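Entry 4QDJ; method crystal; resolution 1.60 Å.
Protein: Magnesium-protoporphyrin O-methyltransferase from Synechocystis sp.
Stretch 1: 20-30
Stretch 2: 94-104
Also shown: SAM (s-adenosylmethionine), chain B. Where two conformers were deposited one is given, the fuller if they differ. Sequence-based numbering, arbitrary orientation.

Stretch 1 (20-30) GFDRWRRIYGD
Stretch 2, residues 94-104: EKMVGEAQQKA

How do the backbones lie? Residues 20-27 and 94-104 are helical, run in broadly the same direction with axes crossing at -33°, and approach to 10.1 Å. Phe 21 CA sits 6.5 Å from Met 96 CA; beyond the first helix, Gly 29 CA is 9.7 Å from Lys 103 CA, so the gap widens.

What fills the near end? Phe 21 (chi1 172°, t; chi2 70°), the residue most covered, points toward the second helix. Lys 95 CE lies over one ring face, 3.6 Å from Phe 21 CD2, a CH-pi contact made by polarised methylene hydrogens. Met 96 (m, m, m) brings SD to the ring edge, 3.7 Å from Phe 21 CD1, and Glu 99 CB lies 3.8 Å from Phe 21 CE1.

How does Glu 99 meet charge? With chi1 t and chi2 p, its OE1 stands 3.2 Å from NH1 of the extended Arg 25. This salt bridge is electrostatic only: the oxygen lies over the guanidinium face, where no N-H points.

Does water help? No direct hydrogen bond joins the stretches, but one water donates to Arg 25 O (2.9 Å from its oxygen) and accepts from Lys 103 NZ (2.8 Å). Another similarly links Asp 22 OD1 to Lys 95 NZ, weakly at the lysine.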

# COMPACT_ATOMS: atom_id res chain seq x y z
N GLY A 20 -1.62 14.90 -8.80
CA GLY A 20 -2.00 13.83 -7.90
C GLY A 20 -1.29 13.95 -6.56
O GLY A 20 -1.86 13.62 -5.52
N PHE A 21 -0.05 14.42 -6.59
CA PHE A 21 0.69 14.64 -5.35
C PHE A 21 -0.03 15.66 -4.48
O PHE A 21 -0.27 15.43 -3.31
CB PHE A 21 2.11 15.12 -5.63
CG PHE A 21 2.85 15.54 -4.40
CD1 PHE A 21 3.26 14.60 -3.46
CD2 PHE A 21 3.14 16.88 -4.17
CE1 PHE A 21 3.93 14.99 -2.32
CE2 PHE A 21 3.81 17.27 -3.03
CZ PHE A 21 4.21 16.32 -2.10
N ASP A 22 -0.37 16.80 -5.08
CA ASP A 22 -1.03 17.87 -4.35
C ASP A 22 -2.35 17.42 -3.74
O ASP A 22 -2.66 17.73 -2.59
CB ASP A 22 -1.24 19.08 -5.26
CG ASP A 22 0.06 19.64 -5.80
OD1 ASP A 22 1.05 19.68 -5.03
OD2 ASP A 22 0.10 20.03 -6.98
N ARG A 23 -3.13 16.68 -4.52
CA ARG A 23 -4.45 16.25 -4.07
C ARG A 23 -4.38 15.18 -2.99
O ARG A 23 -5.09 15.24 -2.00
CB ARG A 23 -5.29 15.78 -5.27
CG ARG A 23 -5.51 16.86 -6.31
CD ARG A 23 -6.12 16.31 -7.59
NE ARG A 23 -6.02 17.26 -8.69
CZ ARG A 23 -6.99 18.09 -9.07
NH1 ARG A 23 -8.15 18.09 -8.42
NH2 ARG A 23 -6.80 18.91 -10.09
N TRP A 24 -3.50 14.20 -3.18
CA TRP A 24 -3.40 13.10 -2.23
C TRP A 24 -2.62 13.45 -0.96
O TRP A 24 -2.89 12.90 0.10
CB TRP A 24 -2.90 11.82 -2.90
CG TRP A 24 -3.96 11.23 -3.78
CD1 TRP A 24 -4.10 11.40 -5.13
CD2 TRP A 24 -5.07 10.42 -3.36
NE1 TRP A 24 -5.21 10.73 -5.58
CE2 TRP A 24 -5.82 10.12 -4.51
CE3 TRP A 24 -5.48 9.92 -2.13
CZ2 TRP A 24 -6.97 9.33 -4.47
CZ3 TRP A 24 -6.62 9.13 -2.08
CH2 TRP A 24 -7.35 8.85 -3.25
N ARG A 25 -1.66 14.37 -1.06
CA ARG A 25 -0.98 14.86 0.13
C ARG A 25 -2.00 15.53 1.04
O ARG A 25 -1.93 15.43 2.26
CB ARG A 25 0.14 15.83 -0.23
CG ARG A 25 0.75 16.54 0.97
CD ARG A 25 1.91 17.44 0.57
NE ARG A 25 2.24 18.38 1.63
CZ ARG A 25 3.28 19.21 1.59
NH1 ARG A 25 4.09 19.21 0.54
NH2 ARG A 25 3.50 20.04 2.60
N ARG A 26 -2.97 16.22 0.43
CA ARG A 26 -4.02 16.88 1.19
C ARG A 26 -4.98 15.86 1.80
O ARG A 26 -5.28 15.92 2.99
CB ARG A 26 -4.77 17.89 0.30
CG ARG A 26 -6.02 18.50 0.93
CD ARG A 26 -5.74 19.17 2.27
NE ARG A 26 -4.82 20.30 2.15
CZ ARG A 26 -5.19 21.58 2.16
NH1 ARG A 26 -6.47 21.91 2.26
NH2 ARG A 26 -4.27 22.54 2.06
N ILE A 27 -5.45 14.92 0.99
CA ILE A 27 -6.36 13.89 1.48
C ILE A 27 -5.73 13.09 2.62
O ILE A 27 -6.36 12.88 3.66
CB ILE A 27 -6.81 12.93 0.35
CG1 ILE A 27 -7.66 13.67 -0.68
CG2 ILE A 27 -7.58 11.75 0.92
CD1 ILE A 27 -8.07 12.83 -1.86
N TYR A 28 -4.49 12.66 2.42
CA TYR A 28 -3.77 11.87 3.42
C TYR A 28 -3.18 12.71 4.54
O TYR A 28 -2.59 12.17 5.48
CB TYR A 28 -2.64 11.08 2.75
CG TYR A 28 -3.08 9.95 1.86
CD1 TYR A 28 -4.35 9.39 1.97
CD2 TYR A 28 -2.23 9.44 0.89
CE1 TYR A 28 -4.75 8.35 1.15
CE2 TYR A 28 -2.61 8.40 0.07
CZ TYR A 28 -3.87 7.86 0.21
OH TYR A 28 -4.26 6.82 -0.61
N GLY A 29 -3.33 14.03 4.44
CA GLY A 29 -2.75 14.93 5.42
C GLY A 29 -3.80 15.65 6.23
O GLY A 29 -4.82 15.07 6.61
N ASP A 30 -3.56 16.93 6.50
CA ASP A 30 -4.49 17.75 7.27
C ASP A 30 -5.00 18.92 6.43
O ASP A 30 -4.44 19.22 5.38
CB ASP A 30 -3.81 18.29 8.53
CG ASP A 30 -3.14 17.20 9.35
OD1 ASP A 30 -3.73 16.11 9.48
OD2 ASP A 30 -2.03 17.44 9.85
N GLU A 94 8.55 9.89 -6.80
CA GLU A 94 9.56 10.55 -5.98
C GLU A 94 8.95 11.63 -5.09
O GLU A 94 9.43 11.86 -3.98
CB GLU A 94 10.69 11.12 -6.84
CG GLU A 94 10.25 12.13 -7.89
CD GLU A 94 11.40 12.63 -8.74
OE1 GLU A 94 12.53 12.14 -8.55
OE2 GLU A 94 11.17 13.52 -9.59
N LYS A 95 7.89 12.28 -5.56
CA LYS A 95 7.23 13.31 -4.76
C LYS A 95 6.57 12.72 -3.53
O LYS A 95 6.70 13.25 -2.42
CB LYS A 95 6.22 14.11 -5.59
CG LYS A 95 6.86 14.97 -6.67
CD LYS A 95 6.13 16.30 -6.82
CE LYS A 95 6.39 17.21 -5.63
NZ LYS A 95 5.83 18.58 -5.86
N MET A 96 5.85 11.61 -3.71
CA MET A 96 5.21 10.94 -2.58
C MET A 96 6.25 10.45 -1.58
O MET A 96 6.10 10.64 -0.38
CB MET A 96 4.32 9.79 -3.06
CG MET A 96 3.18 10.23 -3.99
SD MET A 96 1.85 11.14 -3.15
CE MET A 96 0.91 9.80 -2.43
N VAL A 97 7.31 9.82 -2.10
CA VAL A 97 8.42 9.33 -1.28
C VAL A 97 9.06 10.46 -0.46
O VAL A 97 9.34 10.29 0.73
CB VAL A 97 9.53 8.68 -2.15
CG1 VAL A 97 10.81 8.49 -1.35
CG2 VAL A 97 9.05 7.36 -2.71
N GLY A 98 9.29 11.59 -1.12
CA GLY A 98 9.90 12.73 -0.46
C GLY A 98 9.06 13.23 0.69
O GLY A 98 9.59 13.59 1.75
N GLU A 99 7.75 13.25 0.50
CA GLU A 99 6.84 13.68 1.54
C GLU A 99 6.82 12.68 2.69
O GLU A 99 6.77 13.07 3.86
CB GLU A 99 5.43 13.89 0.98
CG GLU A 99 4.43 14.44 1.98
CD GLU A 99 4.72 15.88 2.38
OE1 GLU A 99 5.46 16.57 1.65
OE2 GLU A 99 4.20 16.31 3.43
N ALA A 100 6.86 11.39 2.36
CA ALA A 100 6.90 10.35 3.38
C ALA A 100 8.09 10.53 4.30
O ALA A 100 7.97 10.46 5.53
CB ALA A 100 6.94 8.97 2.73
N GLN A 101 9.26 10.79 3.71
CA GLN A 101 10.47 11.00 4.49
C GLN A 101 10.37 12.27 5.35
O GLN A 101 10.82 12.28 6.49
CB GLN A 101 11.70 11.06 3.58
CG GLN A 101 13.00 11.39 4.30
CD GLN A 101 13.29 10.45 5.47
OE1 GLN A 101 12.95 9.27 5.44
NE2 GLN A 101 13.92 10.99 6.51
N GLN A 102 9.79 13.32 4.79
CA GLN A 102 9.60 14.56 5.53
C GLN A 102 8.69 14.35 6.74
O GLN A 102 9.00 14.78 7.84
CB GLN A 102 9.04 15.66 4.63
CG GLN A 102 10.07 16.25 3.67
CD GLN A 102 11.19 16.97 4.39
OE1 GLN A 102 10.96 17.66 5.39
NE2 GLN A 102 12.41 16.81 3.90
N LYS A 103 7.57 13.66 6.52
CA LYS A 103 6.62 13.39 7.59
C LYS A 103 7.25 12.48 8.65
O LYS A 103 7.01 12.64 9.84
CB LYS A 103 5.32 12.79 7.04
CG LYS A 103 4.56 13.71 6.10
CD LYS A 103 3.26 13.09 5.59
CE LYS A 103 2.12 13.26 6.59
NZ LYS A 103 0.82 12.76 6.05
N ALA A 104 8.05 11.52 8.20
CA ALA A 104 8.71 10.59 9.11
C ALA A 104 9.74 11.29 9.98
O ALA A 104 9.77 11.09 11.20
CB ALA A 104 9.36 9.45 8.33
N SAM B . -0.35 2.59 0.02
CA SAM B . -0.45 4.00 0.38
C SAM B . -1.54 4.22 1.41
O SAM B . -2.50 3.45 1.49
OXT SAM B . -1.49 5.18 2.19
CB SAM B . -0.65 4.90 -0.84
CG SAM B . -1.89 4.63 -1.70
SD SAM B . -2.05 5.83 -3.06
CE SAM B . -3.80 5.66 -3.49
C5' SAM B . -1.32 4.89 -4.41
C4' SAM B . 0.20 4.99 -4.41
O4' SAM B . 0.72 3.90 -5.14
C3' SAM B . 0.72 6.26 -5.07
O3' SAM B . 1.60 6.91 -4.18
C2' SAM B . 1.49 5.77 -6.28
O2' SAM B . 2.63 6.56 -6.53
C1' SAM B . 1.84 4.35 -5.87
N9 SAM B . 2.09 3.46 -7.01
C8 SAM B . 1.34 3.32 -8.15
N7 SAM B . 1.93 2.39 -8.93
C5 SAM B . 3.05 1.95 -8.31
C6 SAM B . 4.01 1.01 -8.66
N6 SAM B . 3.93 0.37 -9.83
N1 SAM B . 5.06 0.77 -7.80
C2 SAM B . 5.15 1.44 -6.60
N3 SAM B . 4.19 2.37 -6.26
C4 SAM B . 3.16 2.61 -7.10
O HOH W 1 3.51 20.62 -5.11
O HOH W 2 0.29 14.18 3.68